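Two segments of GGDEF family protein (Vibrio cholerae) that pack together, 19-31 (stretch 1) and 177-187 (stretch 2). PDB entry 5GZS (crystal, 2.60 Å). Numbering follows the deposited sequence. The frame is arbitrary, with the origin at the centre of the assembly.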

# COMPACT_ATOMS: atom_id res chain seq x y z
N VAL A 19 2.35 9.34 36.56
CA VAL A 19 2.32 7.90 36.89
C VAL A 19 3.73 7.37 37.08
O VAL A 19 4.02 6.69 38.05
N LEU A 20 4.62 7.73 36.17
CA LEU A 20 5.98 7.24 36.24
C LEU A 20 6.72 7.80 37.47
O LEU A 20 7.34 7.04 38.21
N PHE A 21 6.64 9.11 37.70
CA PHE A 21 7.45 9.69 38.78
C PHE A 21 6.88 9.53 40.18
O PHE A 21 7.64 9.46 41.12
N ASP A 22 5.55 9.44 40.31
CA ASP A 22 4.95 8.93 41.53
C ASP A 22 5.51 7.53 41.80
O ASP A 22 5.85 7.20 42.93
N SER A 23 5.59 6.69 40.77
CA SER A 23 6.00 5.34 41.02
C SER A 23 7.48 5.33 41.49
O SER A 23 7.84 4.63 42.43
N ILE A 24 8.29 6.17 40.87
CA ILE A 24 9.69 6.30 41.20
C ILE A 24 9.89 6.99 42.54
O ILE A 24 10.76 6.61 43.32
N ALA A 25 9.09 8.03 42.79
CA ALA A 25 9.24 8.82 44.01
C ALA A 25 9.11 7.87 45.16
O ALA A 25 9.91 7.88 46.09
N HIS A 26 8.13 7.03 45.07
CA HIS A 26 7.78 6.15 46.12
C HIS A 26 8.77 5.03 46.25
O HIS A 26 9.07 4.59 47.33
N HIS A 27 9.26 4.54 45.13
CA HIS A 27 10.11 3.38 45.19
C HIS A 27 11.47 3.73 45.79
O HIS A 27 12.01 2.96 46.60
N PHE A 28 12.02 4.88 45.39
CA PHE A 28 13.32 5.33 45.90
C PHE A 28 13.23 6.33 47.07
O PHE A 28 14.25 6.85 47.51
N ASN A 29 12.02 6.58 47.57
CA ASN A 29 11.82 7.56 48.64
C ASN A 29 12.36 8.94 48.23
O ASN A 29 13.18 9.52 48.94
N LEU A 30 11.90 9.46 47.09
CA LEU A 30 12.39 10.75 46.57
C LEU A 30 11.33 11.83 46.70
O LEU A 30 10.15 11.58 46.49
N GLU A 31 11.77 13.05 47.01
CA GLU A 31 10.90 14.20 47.04
C GLU A 31 10.78 14.74 45.66
O GLU A 31 11.71 15.36 45.15
N ALA A 177 23.94 9.43 38.28
CA ALA A 177 23.76 8.18 38.99
C ALA A 177 22.29 7.90 39.17
O ALA A 177 21.83 6.78 38.94
N LEU A 178 21.54 8.94 39.55
CA LEU A 178 20.11 8.81 39.82
C LEU A 178 19.34 8.45 38.56
O LEU A 178 18.37 7.67 38.60
N LEU A 179 19.77 9.00 37.42
CA LEU A 179 19.10 8.73 36.15
C LEU A 179 19.25 7.25 35.78
O LEU A 179 18.33 6.64 35.23
N GLY A 180 20.41 6.68 36.11
CA GLY A 180 20.65 5.26 35.89
C GLY A 180 19.69 4.38 36.66
O GLY A 180 19.03 3.52 36.08
N LYS A 181 19.60 4.61 37.97
CA LYS A 181 18.69 3.88 38.83
C LYS A 181 17.26 4.04 38.37
O LYS A 181 16.50 3.08 38.40
N ILE A 182 16.89 5.25 37.93
CA ILE A 182 15.53 5.50 37.44
C ILE A 182 15.27 4.70 36.18
O ILE A 182 14.20 4.08 36.03
N GLU A 183 16.26 4.71 35.28
CA GLU A 183 16.19 3.94 34.06
C GLU A 183 15.97 2.46 34.34
O GLU A 183 15.04 1.86 33.80
N LYS A 184 16.79 1.88 35.21
CA LYS A 184 16.72 0.45 35.46
C LYS A 184 15.41 0.03 36.13
O LYS A 184 14.90 -1.07 35.91
N TYR A 185 14.86 0.93 36.94
CA TYR A 185 13.62 0.65 37.65
C TYR A 185 12.44 0.66 36.68
O TYR A 185 11.51 -0.15 36.79
N ALA A 186 12.51 1.59 35.71
CA ALA A 186 11.42 1.82 34.76
C ALA A 186 11.25 0.64 33.83
O ALA A 186 10.16 0.38 33.33
N HIS A 187 12.35 -0.07 33.59
CA HIS A 187 12.35 -1.19 32.67
C HIS A 187 11.90 -2.47 33.34
O HIS A 187 11.74 -3.51 32.68

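The two helices cross steeply, with 111° between their N-to-C directions. Their axes stay 10.9 Å apart at closest approach, leaving space that side chains fill. The main bump is Tyr-185. Its CA-to-CB bond points toward stretch 1, and with chi1 near t (169°) the ring enters a hollow lined by Ser-23, Ile-24, His-27 and Phe-28, and Tyr-185 has more of its surface covered by the other stretch than any other residue here.

The walls of this hollow meet the ring in several ways. His-27, also t, forms an offset stack with it: the ring centroids lie 4.0 Å apart, the planes are inclined by only 21°, and His-27 CG approaches Tyr-185 CE1 to 3.2 Å. Ile-24 (m, t) adjoins the edge of the tyrosine ring, its CG1 3.7 Å from Tyr-185 CD2. At the far end of the ring, Ser-23, in the t rotamer, brings OG within 2.8 Å of Tyr-185 OH, a hydrogen bond in which either hydroxyl could be the donor. The phenol thus keeps a polar partner at its tip while its carbon skeleton packs against its neighbours.

Phe-28 (m) points toward stretch 2 and fills the space beside the root of the tyrosine, with CE2 3.9 Å from Tyr-185 CB and 4.3 Å from Ile-182 CA. The bent side chain of Lys-181 (m, t, p, m) reaches the same ring, placing NZ 3.3 Å from Phe-28 CE1.

Where the backbones draw near, at Ile-24 and Ile-182 (CA atoms 7.0 Å apart), both CA-to-CB bonds run sideways and the branched chains meet through Ile-24 CD1 and Ile-182 CG2 at 3.8 Å. Looser apolar contacts extend the packing: Leu-20 CD1 lies 4.3 Å from Ala-186 CB, and beyond the positive-phi residue Asn-29, Leu-30 CD1 lies 4.4 Å from Leu-178 CD1.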

# COMPACT_ATOMS: atom_id res chain seq x y z
CB VAL A 19 1.59 7.07 35.81
CG1 VAL A 19 1.88 5.60 35.98
CG2 VAL A 19 0.09 7.36 35.82
CB LEU A 20 6.71 7.60 34.95
CG LEU A 20 8.17 7.16 34.74
CD1 LEU A 20 8.36 5.65 34.91
CD2 LEU A 20 8.73 7.65 33.36
CB PHE A 21 7.74 11.15 38.50
CG PHE A 21 8.99 11.35 37.71
CD1 PHE A 21 8.98 11.16 36.33
CD2 PHE A 21 10.19 11.66 38.34
CE1 PHE A 21 10.13 11.30 35.60
CE2 PHE A 21 11.35 11.82 37.62
CZ PHE A 21 11.33 11.63 36.25
CB ASP A 22 3.42 8.83 41.43
CG ASP A 22 2.73 10.17 41.27
OD1 ASP A 22 3.39 11.23 41.43
OD2 ASP A 22 1.48 10.15 41.00
CB SER A 23 5.79 4.47 39.79
OG SER A 23 6.13 3.10 40.06
CB ILE A 24 10.44 7.10 40.13
CG1 ILE A 24 10.52 6.31 38.82
CG2 ILE A 24 11.81 7.50 40.62
CD1 ILE A 24 10.59 7.21 37.57
CB ALA A 25 8.22 9.91 44.11
CB HIS A 26 6.40 5.62 45.89
CG HIS A 26 5.95 4.67 46.94
ND1 HIS A 26 5.48 5.08 48.16
CD2 HIS A 26 5.90 3.33 46.95
CE1 HIS A 26 5.16 4.03 48.87
NE2 HIS A 26 5.41 2.96 48.16
CB HIS A 27 10.28 2.76 43.81
CG HIS A 27 11.00 1.45 43.81
ND1 HIS A 27 12.31 1.33 43.40
CD2 HIS A 27 10.58 0.21 44.13
CE1 HIS A 27 12.67 0.06 43.47
NE2 HIS A 27 11.64 -0.64 43.90
CB PHE A 28 14.13 5.98 44.78
CG PHE A 28 14.57 5.02 43.73
CD1 PHE A 28 15.44 3.99 44.04
CD2 PHE A 28 14.13 5.16 42.42
CE1 PHE A 28 15.86 3.10 43.07
CE2 PHE A 28 14.55 4.27 41.43
CZ PHE A 28 15.42 3.25 41.75
CB ASN A 29 12.51 7.07 49.93
CG ASN A 29 12.12 7.87 51.17
OD1 ASN A 29 11.45 8.90 51.09
ND2 ASN A 29 12.57 7.40 52.33
CB LEU A 30 12.81 10.63 45.10
CG LEU A 30 13.77 9.50 44.72
CD1 LEU A 30 13.86 9.37 43.22
CD2 LEU A 30 15.13 9.75 45.31
CB GLU A 31 11.44 15.28 47.99
CG GLU A 31 11.34 14.87 49.43
CD GLU A 31 9.92 14.48 49.83
OE1 GLU A 31 8.95 14.99 49.23
OE2 GLU A 31 9.78 13.64 50.75
CB ALA A 177 24.46 8.21 40.31
CB LEU A 178 19.57 10.11 40.43
CG LEU A 178 18.11 10.00 40.87
CD1 LEU A 178 18.00 8.80 41.75
CD2 LEU A 178 17.62 11.24 41.61
CB LEU A 179 19.65 9.60 35.03
CG LEU A 179 18.81 9.52 33.75
CD1 LEU A 179 17.46 10.25 33.91
CD2 LEU A 179 19.58 10.01 32.51
CB LYS A 181 18.82 4.36 40.28
CG LYS A 181 20.25 4.63 40.73
CD LYS A 181 20.32 5.20 42.15
CE LYS A 181 20.41 4.10 43.21
NZ LYS A 181 19.06 3.56 43.52
CB ILE A 182 15.29 6.99 37.13
CG1 ILE A 182 14.96 7.79 38.39
CG2 ILE A 182 14.15 7.14 36.13
CD1 ILE A 182 15.11 9.27 38.16
CB GLU A 183 17.46 4.11 33.24
CG GLU A 183 17.34 3.49 31.86
CD GLU A 183 18.56 3.71 31.00
OE1 GLU A 183 19.18 2.71 30.58
OE2 GLU A 183 18.90 4.88 30.71
CB LYS A 184 17.91 0.01 36.31
CG LYS A 184 17.98 -1.51 36.58
CD LYS A 184 19.25 -1.90 37.38
CE LYS A 184 19.23 -3.36 37.87
NZ LYS A 184 19.27 -4.39 36.77
CB TYR A 185 13.41 1.67 38.77
CG TYR A 185 12.04 1.64 39.41
CD1 TYR A 185 11.65 0.57 40.22
CD2 TYR A 185 11.14 2.67 39.20
CE1 TYR A 185 10.40 0.54 40.79
CE2 TYR A 185 9.89 2.64 39.78
CZ TYR A 185 9.53 1.59 40.57
OH TYR A 185 8.28 1.57 41.13
CB ALA A 186 11.69 3.06 33.96
CB HIS A 187 13.73 -1.38 32.07
CG HIS A 187 14.03 -0.43 30.95
ND1 HIS A 187 15.27 0.12 30.75
CD2 HIS A 187 13.23 0.08 29.98
CE1 HIS A 187 15.23 0.92 29.70
NE2 HIS A 187 14.00 0.91 29.21